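Side-chain contacts in fatty acid amide hydrolase (Candida albicans, PDB 6KVR), which probably hydrolyses monocarboxylic acid amides to the carboxylate and ammonium, as a member of the amidase family: residues A[484-487]-A[488-492]; A[96-100]-A[101-105]. One frame throughout, in Å; residues are numbered along the deposited sequence.

Interaction 1 (A[484-487]-A[488-492]); sequences TSLW and NILDF
Trp487 and Phe492 meet obliquely at the end of helix 482-490, the six-membered ring of the indole and the phenyl ring lying 5.9 Å apart between centroids with their planes at 32°. The indole corner does the touching: Trp487 CZ3 reaches Phe492 CD2 at 3.8 Å. One face of the indole carries Leu486 CD2, set off toward the rim, and one face of the phenyl ring carries Leu490 CB in the same offset way. Leu490 ties the rings together. With its CG anti to the carbonyl carbon (chi1 -60°), its side chain runs alongside that of Trp487, pointing the same way, and CD1 comes within 3.6 Å of Trp487 CZ3. The same methyl also meets Leu486 CD1 at 3.8 Å, which joins four apolar side chains into one buried cluster. Elsewhere on the helix, Asn488 turns its amide toward the predicted active-site region: ND2 donates to Asp253 OD1, and the side chain lies close to Gly255, a predicted substrate-binding residue. Thr484 OG1 is hydrogen-bonded to Gly255 O and to Trp481 O. The backbone runs on regular bonds, such as Leu490 N to Leu486 O at 3.1 Å, until Asp491 takes positive phi. Phe492 N then turns back to Trp487 O at 3.3 Å, in the carbonyl plane and on a lone pair. The Asp491 carboxylate is held by Arg549, Arg271 and Thr274. The backward bond from Phe492, the weak one from Asp491 N to Asn488 O and the positive phi make a Schellman motif, which ends helix 482-490 before strand 494-499 of the amidase sheet.

Interaction 2 (A[96-100]-A[101-105]); sequences GELSS and VEVFK
Ser99 and Glu102 grip each other twice at the start of helix 100-118, and these reciprocal bonds are the tight part of the contact. Ser99 OG accepts from Glu102 N at 2.9 Å in a nearly straight bond (167°). The hydroxyl can do so because chi1, 81°, sets it between the backbone N and the carbonyl carbon, turned over the first turn of the helix. In return, the Glu102 chain, extended beyond CG, carries its carboxylate back to the residues before the helix, where OE2 takes Ser99 N at 3.0 Å on its anti side, 15° out of the carboxylate plane. Farther along, Ser100 O accepts from Phe104 N at 2.8 Å, and Ser99 O more loosely from Val103 N at 3.3 Å.

Beside the polar box lies an apolar contact. Leu98 crosses both Glu102 and Val103 at about a right angle; its CD1 touches Val103 CG2 at 3.8 Å, while CD2 approaches Glu102 OE2 at 3.4 Å. Leu89 and Lys92 of helix 86-94 also touch Leu98, and Ile81 touches Glu102 and Val103. The loose side lies toward solvent: Glu97 is exposed and its side chain leads away from segment 101-105. On the buried side, Ser100 N and Val101 N both donate to the carboxylate of Asp137, one to each oxygen.

The capping box of Ser99 and Glu102 thus meets two of the four amide N-H groups of Ser99 to Glu102, and Asp137 meets the other two; the two acidic groups at the helix N terminus would be expected to interact favourably with its dipole.

Along the chain, interaction 2 comes first. The 96-105 stretch leaves helix 86-94 by a Schellman turn at Gly96 and starts helix 100-118, so it closes the short connection between two helices and sets the second against helix 126-143. Interaction 1 follows far downstream, where 484-492 ends helix 482-490 and hands the chain to strand 494-499 of the mixed sheet, with helices 385-397 and 434-457 packed against it. The two stand in series, neither nested nor crossing. The centres of interaction 1 and interaction 2 are about 39 Å apart, on opposite sides of the chain's centre; interaction 1 borders the predicted catalytic region, whereas interaction 2 is peripheral.

Interaction 1 (A[484-487]-A[488-492])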
loop_
_atom_site.group_PDB
_atom_site.type_symbol
_atom_site.label_atom_id
_atom_site.label_comp_id
_atom_site.label_asym_id
_atom_site.label_seq_id
_atom_site.Cartn_x
_atom_site.Cartn_y
_atom_site.Cartn_z
ATOM N N THR A 484 -11.488 -0.291 -18.620
ATOM C CA THR A 484 -10.164 -0.316 -17.992
ATOM C C THR A 484 -10.171 0.253 -16.583
ATOM O O THR A 484 -9.468 -0.267 -15.703
ATOM C CB THR A 484 -9.133 0.467 -18.809
ATOM O OG1 THR A 484 -9.698 1.721 -19.221
ATOM C CG2 THR A 484 -8.638 -0.335 -20.028
ATOM N N SER A 485 -10.956 1.307 -16.339
ATOM C CA SER A 485 -10.871 1.972 -15.048
ATOM C C SER A 485 -11.358 1.080 -13.913
ATOM O O SER A 485 -10.965 1.303 -12.764
ATOM C CB SER A 485 -11.650 3.291 -15.069
ATOM O OG SER A 485 -13.044 3.070 -15.182
ATOM N N LEU A 486 -12.183 0.071 -14.211
ATOM C CA LEU A 486 -12.615 -0.871 -13.178
ATOM C C LEU A 486 -11.422 -1.536 -12.498
ATOM O O LEU A 486 -11.382 -1.659 -11.268
ATOM C CB LEU A 486 -13.531 -1.934 -13.787
ATOM C CG LEU A 486 -13.932 -3.085 -12.865
ATOM C CD1 LEU A 486 -14.773 -2.568 -11.686
ATOM C CD2 LEU A 486 -14.640 -4.242 -13.631
ATOM N N TRP A 487 -10.446 -1.986 -13.281
ATOM C CA TRP A 487 -9.293 -2.653 -12.691
ATOM C C TRP A 487 -8.308 -1.680 -12.038
ATOM O O TRP A 487 -7.417 -2.129 -11.300
ATOM C CB TRP A 487 -8.607 -3.527 -13.757
ATOM C CG TRP A 487 -9.658 -4.349 -14.449
ATOM C CD1 TRP A 487 -10.082 -4.216 -15.732
ATOM C CD2 TRP A 487 -10.473 -5.389 -13.861
ATOM N NE1 TRP A 487 -11.087 -5.120 -15.994
ATOM C CE2 TRP A 487 -11.350 -5.847 -14.861
ATOM C CE3 TRP A 487 -10.535 -5.979 -12.593
ATOM C CZ2 TRP A 487 -12.284 -6.866 -14.636
ATOM C CZ3 TRP A 487 -11.464 -7.005 -12.372
ATOM C CH2 TRP A 487 -12.329 -7.427 -13.386
ATOM N N ASN A 488 -8.463 -0.367 -12.253
ATOM C CA ASN A 488 -7.660 0.577 -11.480
ATOM C C ASN A 488 -8.212 0.753 -10.073
ATOM O O ASN A 488 -7.443 0.797 -9.106
ATOM C CB ASN A 488 -7.595 1.931 -12.177
ATOM C CG ASN A 488 -6.856 1.861 -13.497
ATOM O OD1 ASN A 488 -7.472 1.879 -14.557
ATOM N ND2 ASN A 488 -5.537 1.747 -13.437
ATOM N N ILE A 489 -9.535 0.855 -9.929
ATOM C CA ILE A 489 -10.062 1.037 -8.582
ATOM C C ILE A 489 -9.958 -0.271 -7.798
ATOM O O ILE A 489 -9.687 -0.250 -6.600
ATOM C CB ILE A 489 -11.500 1.614 -8.603
ATOM C CG1 ILE A 489 -11.941 1.961 -7.184
ATOM C CG2 ILE A 489 -12.507 0.641 -9.225
ATOM C CD1 ILE A 489 -13.345 2.582 -7.094
ATOM N N LEU A 490 -10.121 -1.424 -8.456
ATOM C CA LEU A 490 -9.892 -2.697 -7.766
ATOM C C LEU A 490 -8.411 -2.993 -7.565
ATOM O O LEU A 490 -8.068 -3.776 -6.669
ATOM C CB LEU A 490 -10.534 -3.857 -8.536
ATOM C CG LEU A 490 -12.055 -3.807 -8.760
ATOM C CD1 LEU A 490 -12.543 -4.945 -9.675
ATOM C CD2 LEU A 490 -12.816 -3.818 -7.441
ATOM N N ASP A 491 -7.531 -2.381 -8.367
ATOM C CA ASP A 491 -6.089 -2.663 -8.358
ATOM C C ASP A 491 -5.791 -4.151 -8.584
ATOM O O ASP A 491 -4.998 -4.764 -7.862
ATOM C CB ASP A 491 -5.416 -2.183 -7.073
ATOM C CG ASP A 491 -3.881 -2.190 -7.177
ATOM O OD1 ASP A 491 -3.197 -2.172 -6.117
ATOM O OD2 ASP A 491 -3.341 -2.247 -8.312
ATOM N N PHE A 492 -6.413 -4.728 -9.609
ATOM C CA PHE A 492 -6.085 -6.105 -9.982
ATOM C C PHE A 492 -5.056 -6.102 -11.107
ATOM O O PHE A 492 -5.174 -5.310 -12.051
ATOM C CB PHE A 492 -7.329 -6.875 -10.460
ATOM C CG PHE A 492 -8.277 -7.318 -9.347
ATOM C CD1 PHE A 492 -8.195 -6.790 -8.072
ATOM C CD2 PHE A 492 -9.252 -8.283 -9.601
ATOM C CE1 PHE A 492 -9.069 -7.194 -7.057
ATOM C CE2 PHE A 492 -10.123 -8.707 -8.593
ATOM C CZ PHE A 492 -10.029 -8.154 -7.313
#

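Interaction 2 (A[96-100]-A[101-105])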
loop_
_atom_site.group_PDB
_atom_site.type_symbol
_atom_site.label_atom_id
_atom_site.label_comp_id
_atom_site.label_asym_id
_atom_site.label_seq_id
_atom_site.Cartn_x
_atom_site.Cartn_y
_atom_site.Cartn_z
ATOM N N GLY A 96 27.323 -13.432 -27.962
ATOM C CA GLY A 96 28.217 -12.914 -28.981
ATOM C C GLY A 96 27.788 -13.154 -30.411
ATOM O O GLY A 96 28.601 -13.001 -31.323
ATOM N N GLU A 97 26.533 -13.534 -30.636
ATOM C CA GLU A 97 26.022 -13.685 -31.991
ATOM C C GLU A 97 25.638 -12.349 -32.618
ATOM O O GLU A 97 25.781 -12.181 -33.834
ATOM C CB GLU A 97 24.836 -14.647 -31.985
ATOM C CG GLU A 97 25.169 -15.948 -31.278
ATOM C CD GLU A 97 24.045 -16.964 -31.341
ATOM O OE1 GLU A 97 23.099 -16.749 -32.131
ATOM O OE2 GLU A 97 24.118 -17.987 -30.619
ATOM N N LEU A 98 25.178 -11.384 -31.822
ATOM C CA LEU A 98 24.877 -10.051 -32.332
ATOM C C LEU A 98 25.588 -8.976 -31.521
ATOM O O LEU A 98 25.673 -9.056 -30.289
ATOM C CB LEU A 98 23.376 -9.750 -32.318
ATOM C CG LEU A 98 22.432 -10.642 -33.105
ATOM C CD1 LEU A 98 21.024 -10.477 -32.571
ATOM C CD2 LEU A 98 22.510 -10.270 -34.588
ATOM N N SER A 99 26.081 -7.959 -32.215
ATOM C CA SER A 99 26.582 -6.792 -31.522
ATOM C C SER A 99 25.410 -5.950 -31.026
ATOM O O SER A 99 24.290 -6.026 -31.540
ATOM C CB SER A 99 27.491 -5.973 -32.439
ATOM O OG SER A 99 26.747 -5.151 -33.317
ATOM N N SER A 100 25.663 -5.169 -29.980
ATOM C CA SER A 100 24.628 -4.246 -29.526
ATOM C C SER A 100 24.402 -3.165 -30.562
ATOM O O SER A 100 23.260 -2.758 -30.806
ATOM C CB SER A 100 25.006 -3.627 -28.180
ATOM O OG SER A 100 24.901 -4.590 -27.165
ATOM N N VAL A 101 25.483 -2.714 -31.200
ATOM C CA VAL A 101 25.389 -1.653 -32.197
ATOM C C VAL A 101 24.455 -2.059 -33.334
ATOM O O VAL A 101 23.541 -1.312 -33.709
ATOM C CB VAL A 101 26.790 -1.299 -32.716
ATOM C CG1 VAL A 101 26.683 -0.425 -33.962
ATOM C CG2 VAL A 101 27.598 -0.609 -31.611
ATOM N N GLU A 102 24.666 -3.247 -33.904
ATOM C CA GLU A 102 23.834 -3.672 -35.019
ATOM C C GLU A 102 22.374 -3.842 -34.589
ATOM O O GLU A 102 21.456 -3.476 -35.333
ATOM C CB GLU A 102 24.435 -4.942 -35.624
ATOM C CG GLU A 102 23.821 -6.249 -35.210
ATOM C CD GLU A 102 24.556 -7.440 -35.820
ATOM O OE1 GLU A 102 24.571 -7.577 -37.071
ATOM O OE2 GLU A 102 25.141 -8.223 -35.041
ATOM N N VAL A 103 22.139 -4.338 -33.370
ATOM C CA VAL A 103 20.768 -4.463 -32.885
ATOM C C VAL A 103 20.136 -3.087 -32.710
ATOM O O VAL A 103 18.964 -2.881 -33.048
ATOM C CB VAL A 103 20.738 -5.284 -31.586
ATOM C CG1 VAL A 103 19.409 -5.082 -30.843
ATOM C CG2 VAL A 103 20.959 -6.756 -31.905
ATOM N N PHE A 104 20.914 -2.109 -32.234
ATOM C CA PHE A 104 20.387 -0.760 -32.060
ATOM C C PHE A 104 20.018 -0.114 -33.391
ATOM O O PHE A 104 18.965 0.526 -33.509
ATOM C CB PHE A 104 21.403 0.110 -31.331
ATOM C CG PHE A 104 20.976 1.540 -31.219
ATOM C CD1 PHE A 104 19.992 1.911 -30.316
ATOM C CD2 PHE A 104 21.521 2.503 -32.046
ATOM C CE1 PHE A 104 19.596 3.220 -30.227
ATOM C CE2 PHE A 104 21.126 3.811 -31.962
ATOM C CZ PHE A 104 20.159 4.177 -31.060
ATOM N N LYS A 105 20.889 -0.240 -34.395
ATOM C CA LYS A 105 20.676 0.456 -35.664
ATOM C C LYS A 105 19.416 -0.035 -36.367
ATOM O O LYS A 105 18.731 0.746 -37.042
ATOM C CB LYS A 105 21.892 0.274 -36.572
ATOM C CG LYS A 105 23.210 0.723 -35.962
ATOM C CD LYS A 105 24.278 0.936 -37.024
ATOM C CE LYS A 105 24.925 2.300 -36.903
ATOM N NZ LYS A 105 24.023 3.349 -37.464
#